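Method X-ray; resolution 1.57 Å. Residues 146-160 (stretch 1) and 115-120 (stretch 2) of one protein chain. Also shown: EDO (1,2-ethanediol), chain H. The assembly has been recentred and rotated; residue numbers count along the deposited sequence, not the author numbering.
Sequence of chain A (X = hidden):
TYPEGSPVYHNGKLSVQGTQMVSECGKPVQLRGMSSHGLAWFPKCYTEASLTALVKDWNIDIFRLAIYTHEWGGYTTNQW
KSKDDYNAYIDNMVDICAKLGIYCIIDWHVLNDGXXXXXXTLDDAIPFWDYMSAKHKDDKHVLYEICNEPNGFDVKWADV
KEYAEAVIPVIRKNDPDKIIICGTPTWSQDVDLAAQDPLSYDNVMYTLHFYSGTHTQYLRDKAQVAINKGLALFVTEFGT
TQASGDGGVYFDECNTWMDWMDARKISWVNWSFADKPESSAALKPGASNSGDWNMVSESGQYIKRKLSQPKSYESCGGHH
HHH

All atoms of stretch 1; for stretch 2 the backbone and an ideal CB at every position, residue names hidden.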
ATOM      1  N   ILE A 146      -5.550  -3.070  -6.432  1.00  9.47           N
ATOM      2  CA  ILE A 146      -6.420  -2.813  -7.583  1.00  7.84           C
ATOM      3  C   ILE A 146      -7.585  -1.822  -7.304  1.00  9.73           C
ATOM      4  O   ILE A 146      -8.175  -1.313  -8.274  1.00  9.65           O
ATOM      5  CB  ILE A 146      -6.966  -4.169  -8.178  1.00  8.84           C
ATOM      6  CG1 ILE A 146      -7.668  -5.016  -7.104  1.00  9.20           C
ATOM      7  CG2 ILE A 146      -5.830  -4.951  -8.835  1.00 10.66           C
ATOM      8  CD1 ILE A 146      -8.516  -6.189  -7.686  1.00 10.46           C
ATOM      9  N   CYS A 147      -7.914  -1.558  -6.037  1.00 11.33           N
ATOM     10  CA  CYS A 147      -8.948  -0.561  -5.661  1.00 11.19           C
ATOM     11  C   CYS A 147      -8.881  -0.165  -4.174  1.00 13.28           C
ATOM     12  O   CYS A 147      -9.482  -0.798  -3.318  1.00 11.93           O
ATOM     13  CB  CYS A 147     -10.372  -1.072  -5.987  1.00 12.13           C
ATOM     14  SG  CYS A 147     -10.788  -2.724  -5.371  1.00 14.02           S
ATOM     15  N   ASN A 148      -8.184   0.929  -3.902  1.00 12.24           N
ATOM     16  CA  ASN A 148      -7.957   1.449  -2.536  1.00 11.55           C
ATOM     17  C   ASN A 148      -9.086   1.249  -1.491  1.00 10.16           C
ATOM     18  O   ASN A 148      -8.950   0.434  -0.552  1.00  9.14           O
ATOM     19  CB  ASN A 148      -7.643   2.949  -2.675  1.00  9.24           C
ATOM     20  CG  ASN A 148      -7.579   3.687  -1.347  1.00 10.39           C
ATOM     21  OD1 ASN A 148      -6.868   3.281  -0.433  1.00 10.66           O
ATOM     22  ND2 ASN A 148      -8.314   4.798  -1.248  1.00 10.60           N
ATOM     23  N   GLU A 149     -10.160   2.023  -1.624  1.00 11.91           N
ATOM     24  CA  GLU A 149     -11.272   2.042  -0.649  1.00 10.23           C
ATOM     25  C   GLU A 149     -12.639   2.070  -1.327  1.00  9.27           C
ATOM     26  O   GLU A 149     -13.228   3.144  -1.520  1.00 10.95           O
ATOM     27  CB  GLU A 149     -11.172   3.248   0.303  1.00  8.28           C
ATOM     28  CG  GLU A 149     -10.081   3.056   1.356  1.00 10.18           C
ATOM     29  CD  GLU A 149      -9.958   4.226   2.311  1.00 11.25           C
ATOM     30  OE1 GLU A 149     -10.716   5.216   2.187  1.00 15.47           O
ATOM     31  OE2 GLU A 149      -9.100   4.171   3.223  1.00 11.83           O
ATOM     32  N   PRO A 150     -13.169   0.889  -1.697  1.00 10.41           N
ATOM     33  CA  PRO A 150     -14.580   0.817  -2.091  1.00 11.20           C
ATOM     34  C   PRO A 150     -15.437   1.409  -0.980  1.00 12.06           C
ATOM     35  O   PRO A 150     -15.141   1.179   0.187  1.00 10.94           O
ATOM     36  CB  PRO A 150     -14.821  -0.694  -2.275  1.00 12.51           C
ATOM     37  CG  PRO A 150     -13.462  -1.250  -2.563  1.00 12.69           C
ATOM     38  CD  PRO A 150     -12.546  -0.440  -1.676  1.00 11.85           C
ATOM     39  N   ASN A 151     -16.441   2.191  -1.326  1.00 10.92           N
ATOM     40  CA  ASN A 151     -17.298   2.799  -0.315  1.00 11.56           C
ATOM     41  C   ASN A 151     -18.612   3.271  -0.906  1.00 13.53           C
ATOM     42  O   ASN A 151     -18.736   3.504  -2.113  1.00 14.07           O
ATOM     43  CB  ASN A 151     -16.582   3.965   0.398  1.00 11.77           C
ATOM     44  CG  ASN A 151     -16.352   5.176  -0.501  1.00 11.74           C
ATOM     45  OD1 ASN A 151     -17.180   6.099  -0.552  1.00 12.88           O
ATOM     46  ND2 ASN A 151     -15.212   5.190  -1.200  1.00 10.70           N
ATOM     47  N   GLY A 152     -19.585   3.392  -0.003  1.00 16.61           N
ATOM     48  CA  GLY A 152     -20.957   3.728  -0.332  1.00 20.52           C
ATOM     49  C   GLY A 152     -21.864   2.616   0.184  1.00 19.75           C
ATOM     50  O   GLY A 152     -21.454   1.457   0.234  1.00 20.08           O
ATOM     51  N   PHE A 153     -23.093   2.942   0.573  1.00 28.64           N
ATOM     52  CA  PHE A 153     -24.013   1.892   1.015  1.00 30.26           C
ATOM     53  C   PHE A 153     -24.374   0.959  -0.153  1.00 30.24           C
ATOM     54  O   PHE A 153     -24.703  -0.209   0.047  1.00 40.38           O
ATOM     55  CB  PHE A 153     -25.287   2.495   1.624  1.00 40.95           C
ATOM     56  CG  PHE A 153     -26.306   1.461   2.034  1.00 54.14           C
ATOM     57  CD1 PHE A 153     -26.104   0.680   3.164  1.00 57.84           C
ATOM     58  CD2 PHE A 153     -27.460   1.262   1.286  1.00 54.90           C
ATOM     59  CE1 PHE A 153     -27.035  -0.280   3.543  1.00 55.50           C
ATOM     60  CE2 PHE A 153     -28.395   0.303   1.658  1.00 46.03           C
ATOM     61  CZ  PHE A 153     -28.182  -0.468   2.787  1.00 42.21           C
ATOM     62  N   ASP A 154     -24.297   1.486  -1.370  1.00 25.23           N
ATOM     63  CA  ASP A 154     -24.606   0.726  -2.576  1.00 31.94           C
ATOM     64  C   ASP A 154     -23.503  -0.250  -2.982  1.00 31.69           C
ATOM     65  O   ASP A 154     -23.684  -1.055  -3.897  1.00 32.56           O
ATOM     66  CB  ASP A 154     -24.863   1.683  -3.743  1.00 39.87           C
ATOM     67  CG  ASP A 154     -23.708   2.646  -3.979  1.00 46.35           C
ATOM     68  OD1 ASP A 154     -23.187   3.202  -2.986  1.00 39.95           O
ATOM     69  OD2 ASP A 154     -23.321   2.851  -5.157  1.00 49.73           O
ATOM     70  N   VAL A 155     -22.361  -0.178  -2.312  1.00 19.01           N
ATOM     71  CA  VAL A 155     -21.191  -0.940  -2.742  1.00 15.22           C
ATOM     72  C   VAL A 155     -20.922  -2.091  -1.781  1.00 15.89           C
ATOM     73  O   VAL A 155     -20.332  -1.898  -0.724  1.00 17.00           O
ATOM     74  CB  VAL A 155     -19.955  -0.025  -2.851  1.00 13.88           C
ATOM     75  CG1 VAL A 155     -18.741  -0.803  -3.320  1.00 14.54           C
ATOM     76  CG2 VAL A 155     -20.255   1.099  -3.848  1.00 17.40           C
ATOM     77  N   LYS A 156     -21.392  -3.280  -2.167  1.00 13.86           N
ATOM     78  CA  LYS A 156     -21.267  -4.483  -1.353  1.00 12.76           C
ATOM     79  C   LYS A 156     -20.097  -5.333  -1.816  1.00 12.88           C
ATOM     80  O   LYS A 156     -19.513  -5.091  -2.880  1.00 11.74           O
ATOM     81  CB  LYS A 156     -22.552  -5.319  -1.412  1.00 15.94           C
ATOM     82  CG  LYS A 156     -23.836  -4.573  -1.105  1.00 22.26           C
ATOM     83  CD  LYS A 156     -23.817  -4.038   0.307  1.00 27.67           C
ATOM     84  CE  LYS A 156     -25.174  -3.498   0.738  1.00 46.58           C
ATOM     85  NZ  LYS A 156     -25.053  -2.657   1.963  1.00 46.33           N
ATOM     86  N   TRP A 157     -19.752  -6.346  -1.029  1.00 10.86           N
ATOM     87  CA  TRP A 157     -18.674  -7.243  -1.431  1.00 11.52           C
ATOM     88  C   TRP A 157     -18.969  -7.873  -2.818  1.00 13.04           C
ATOM     89  O   TRP A 157     -18.073  -7.967  -3.654  1.00 11.47           O
ATOM     90  CB  TRP A 157     -18.406  -8.334  -0.364  1.00 14.26           C
ATOM     91  CG  TRP A 157     -17.460  -9.357  -0.866  1.00 10.07           C
ATOM     92  CD1 TRP A 157     -17.710 -10.688  -1.027  1.00 11.55           C
ATOM     93  CD2 TRP A 157     -16.109  -9.145  -1.334  1.00 11.18           C
ATOM     94  NE1 TRP A 157     -16.612 -11.312  -1.562  1.00 13.90           N
ATOM     95  CE2 TRP A 157     -15.613 -10.390  -1.753  1.00 11.70           C
ATOM     96  CE3 TRP A 157     -15.283  -8.020  -1.430  1.00 12.19           C
ATOM     97  CZ2 TRP A 157     -14.323 -10.548  -2.283  1.00 11.71           C
ATOM     98  CZ3 TRP A 157     -13.997  -8.173  -1.942  1.00 11.66           C
ATOM     99  CH2 TRP A 157     -13.535  -9.429  -2.381  1.00 11.11           C
ATOM    100  N   ALA A 158     -20.214  -8.245  -3.099  1.00 13.50           N
ATOM    101  CA  ALA A 158     -20.559  -8.760  -4.428  1.00 13.85           C
ATOM    102  C   ALA A 158     -20.106  -7.838  -5.560  1.00 10.65           C
ATOM    103  O   ALA A 158     -19.600  -8.310  -6.577  1.00 13.69           O
ATOM    104  CB  ALA A 158     -22.066  -8.999  -4.533  1.00 19.62           C
ATOM    105  N   ASP A 159     -20.255  -6.529  -5.376  1.00 14.00           N
ATOM    106  CA  ASP A 159     -19.853  -5.559  -6.383  1.00 12.09           C
ATOM    107  C   ASP A 159     -18.329  -5.440  -6.495  1.00 11.56           C
ATOM    108  O   ASP A 159     -17.770  -5.355  -7.606  1.00 11.72           O
ATOM    109  CB  ASP A 159     -20.465  -4.206  -6.065  1.00 13.76           C
ATOM    110  CG  ASP A 159     -21.967  -4.283  -5.926  1.00 17.07           C
ATOM    111  OD1 ASP A 159     -22.626  -4.588  -6.947  1.00 19.30           O
ATOM    112  OD2 ASP A 159     -22.475  -4.108  -4.802  1.00 17.23           O
ATOM    113  N   VAL A 160     -17.640  -5.436  -5.360  1.00 11.10           N
ATOM    114  CA  VAL A 160     -16.181  -5.412  -5.406  1.00 12.08           C
ATOM    115  C   VAL A 160     -15.623  -6.704  -6.027  1.00 12.34           C
ATOM    116  O   VAL A 160     -14.643  -6.675  -6.774  1.00 12.66           O
ATOM    117  CB  VAL A 160     -15.573  -5.199  -3.980  1.00  9.40           C
ATOM    118  CG1 VAL A 160     -14.043  -5.172  -4.017  1.00 11.85           C
ATOM    119  CG2 VAL A 160     -16.109  -3.911  -3.367  1.00 15.38           C
ATOM    120  N   UNK A 115     -16.055   7.146  -7.708  1.00 17.40           N
ATOM    121  CA  UNK A 115     -15.104   6.045  -7.839  1.00 14.17           C
ATOM    122  C   UNK A 115     -15.199   5.061  -6.668  1.00 18.31           C
ATOM    123  O   UNK A 115     -14.583   3.995  -6.718  1.00 16.17           O
ATOM    124  CB  UNK A 115     -13.680   6.596  -7.941  1.00 14.17           C
ATOM    125  N   UNK A 116     -15.994   5.399  -5.655  1.00 17.22           N
ATOM    126  CA  UNK A 116     -16.241   4.532  -4.503  1.00 16.51           C
ATOM    127  C   UNK A 116     -16.757   3.163  -4.924  1.00 10.81           C
ATOM    128  O   UNK A 116     -16.534   2.160  -4.256  1.00 12.08           O
ATOM    129  CB  UNK A 116     -17.241   5.191  -3.551  1.00 16.51           C
ATOM    130  N   UNK A 117     -17.485   3.113  -6.034  1.00 13.38           N
ATOM    131  CA  UNK A 117     -17.743   1.831  -6.680  1.00 11.23           C
ATOM    132  C   UNK A 117     -16.660   1.637  -7.728  1.00 10.96           C
ATOM    133  O   UNK A 117     -16.673   2.309  -8.748  1.00 11.26           O
ATOM    134  CB  UNK A 117     -19.141   1.775  -7.299  1.00 11.23           C
ATOM    135  N   UNK A 118     -15.699   0.740  -7.475  1.00 10.99           N
ATOM    136  CA  UNK A 118     -14.564   0.696  -8.409  1.00 12.93           C
ATOM    137  C   UNK A 118     -14.973   0.281  -9.833  1.00 13.41           C
ATOM    138  O   UNK A 118     -14.257   0.573 -10.788  1.00 11.29           O
ATOM    139  CB  UNK A 118     -13.504  -0.273  -7.882  1.00 12.93           C
ATOM    140  N   UNK A 119     -16.097  -0.414  -9.977  1.00 10.58           N
ATOM    141  CA  UNK A 119     -16.594  -0.735 -11.309  1.00 13.36           C
ATOM    142  C   UNK A 119     -16.756   0.497 -12.188  1.00 15.17           C
ATOM    143  O   UNK A 119     -16.616   0.410 -13.419  1.00 13.06           O
ATOM    144  CB  UNK A 119     -17.933  -1.467 -11.201  1.00 13.36           C
ATOM    145  N   UNK A 120     -17.017   1.647 -11.568  1.00 13.26           N
ATOM    146  CA  UNK A 120     -17.261   2.857 -12.337  1.00 13.86           C
ATOM    147  C   UNK A 120     -15.964   3.491 -12.834  1.00 18.01           C
ATOM    148  O   UNK A 120     -16.008   4.557 -13.467  1.00 16.88           O
ATOM    149  CB  UNK A 120     -18.043   3.864 -11.491  1.00 13.86           C
TER
HETATM  150  C1  EDO H 407     -25.723  -6.223  -5.263  1.00 42.54           C
HETATM  151  O1  EDO H 407     -24.658  -5.851  -4.379  1.00 35.80           O
HETATM  152  C2  EDO H 407     -26.278  -5.018  -6.014  1.00 34.38           C
HETATM  153  O2  EDO H 407     -25.249  -4.269  -6.666  1.00 25.90           O

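Position 115 gives little to reason from. Its CA-to-CB bond runs sideways to stretch 1, no atom of which lies within 5.5 Å of the ideal CB, so many side chains would be tolerated. The deposited residue is Ser115, whose OG is hydrogen-bonded elsewhere in the structure.

At position 116 the backbone comes closest to stretch 1, its CA lying 4.7 Å from the CA of Asn151. The CA-to-CB bond points toward stretch 1, and the ideal CB would stand 2.7 Å from Asn151 O, which is a clash. Phi and psi of -55° and -31° are open to any L-residue, so it is the neighbouring carbonyl, rather than the local backbone, that calls for glycine. Gly116 is found here. Without a side chain, the two backbones can approach closely enough for Asn151 N to donate a hydrogen bond to Gly116 O (2.9 Å, 159° at the hydrogen). The same oxygen receives a CA-H...O contact from Pro150 CA at 3.2 Å.

Position 117 directs its CB sideways. The ideal CB is 3.7 Å from Val155 CG2 and 4.8 Å from Asp154 OD2, so the methyl group would accept an aliphatic chain, while the nearby carboxylate would favour a polar or basic one. The backbone offers another clue: the N of position 120 is 2.9 Å from the O of 117, closing a tight turn in which a short acceptor, Asp, Asn or Ser, could also bind the amide of 119. The deposited residue is Asp117. Its chi1 is t, and OD1 accepts a hydrogen bond from the backbone N of 119 at 3.0 Å. Its proximity to Asp154 is mediated by water 1, which donates to both Asp117 OD2 (2.7 Å) and Asp154 OD2 (2.6 Å) and so bridges the two acidic side chains.

Position 118 points toward stretch 1, with its ideal CB 3.7 Å from Cys147 CB and 5.4 Å from Pro150 CG. A compact apolar residue suits this surface, and phi of -64° at the start of a 3-10 segment also permits proline. Pro118 combines both features: its CB packs 3.8 Å from Cys147 CB, while its CD lies 4.2 Å from Pro150 CB and 4.4 Å from Val155 CG1.

From position 119 the CB leaves sideways, but the carbonyl O of Asp159 is 5.3 Å from the ideal CB, an acceptor within reach of a donor on a longer side chain, such as Asn or Gln. Asn119, with chi1 m, brings its end nearer and donates from ND2 to Asp159 O (3.0 Å, 162°). The same ND2 also donates to Asp117 OD1 at 2.9 Å, tying the turn to the helix that begins at Trp157.

Position 120 has no atom of stretch 1 within 5.5 Å of its ideal CB, leaving room for a large side chain. The residue is Tyr120; its OH is hydrogen-bonded to water 1 at 2.8 Å, joining the bridge to Asp154.

Stretch 2, residues 115-120: SGDPNY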
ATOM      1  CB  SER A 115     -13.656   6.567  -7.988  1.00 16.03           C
ATOM      2  OG  SER A 115     -13.149   7.166  -6.802  1.00 14.04           O
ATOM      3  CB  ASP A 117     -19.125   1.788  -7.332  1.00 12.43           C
ATOM      4  CG  ASP A 117     -19.490   0.401  -7.848  1.00 15.26           C
ATOM      5  OD1 ASP A 117     -18.584  -0.388  -8.224  1.00 13.05           O
ATOM      6  OD2 ASP A 117     -20.708   0.091  -7.845  1.00 16.52           O
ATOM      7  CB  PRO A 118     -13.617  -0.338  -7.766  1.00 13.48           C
ATOM      8  CG  PRO A 118     -14.519  -1.205  -6.913  1.00 13.20           C
ATOM      9  CD  PRO A 118     -15.573  -0.247  -6.383  1.00 12.12           C
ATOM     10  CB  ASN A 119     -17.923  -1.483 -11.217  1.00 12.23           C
ATOM     11  CG  ASN A 119     -17.756  -2.851 -10.632  1.00 10.08           C
ATOM     12  OD1 ASN A 119     -17.225  -3.748 -11.285  1.00 12.42           O
ATOM     13  ND2 ASN A 119     -18.206  -3.030  -9.393  1.00 13.41           N
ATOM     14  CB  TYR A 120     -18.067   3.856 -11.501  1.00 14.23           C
ATOM     15  CG  TYR A 120     -19.456   3.373 -11.142  1.00 11.39           C
ATOM     16  CD1 TYR A 120     -20.036   2.260 -11.770  1.00 16.52           C
ATOM     17  CD2 TYR A 120     -20.196   4.026 -10.169  1.00 14.90           C
ATOM     18  CE1 TYR A 120     -21.313   1.826 -11.422  1.00 17.76           C
ATOM     19  CE2 TYR A 120     -21.472   3.598  -9.829  1.00 15.86           C
ATOM     20  CZ  TYR A 120     -22.015   2.503 -10.449  1.00 18.25           C
ATOM     21  OH  TYR A 120     -23.292   2.080 -10.095  1.00 19.54           O
TER
HETATM   22  O   HOH W   1     -23.037   1.460  -7.363  1.00 26.56           O
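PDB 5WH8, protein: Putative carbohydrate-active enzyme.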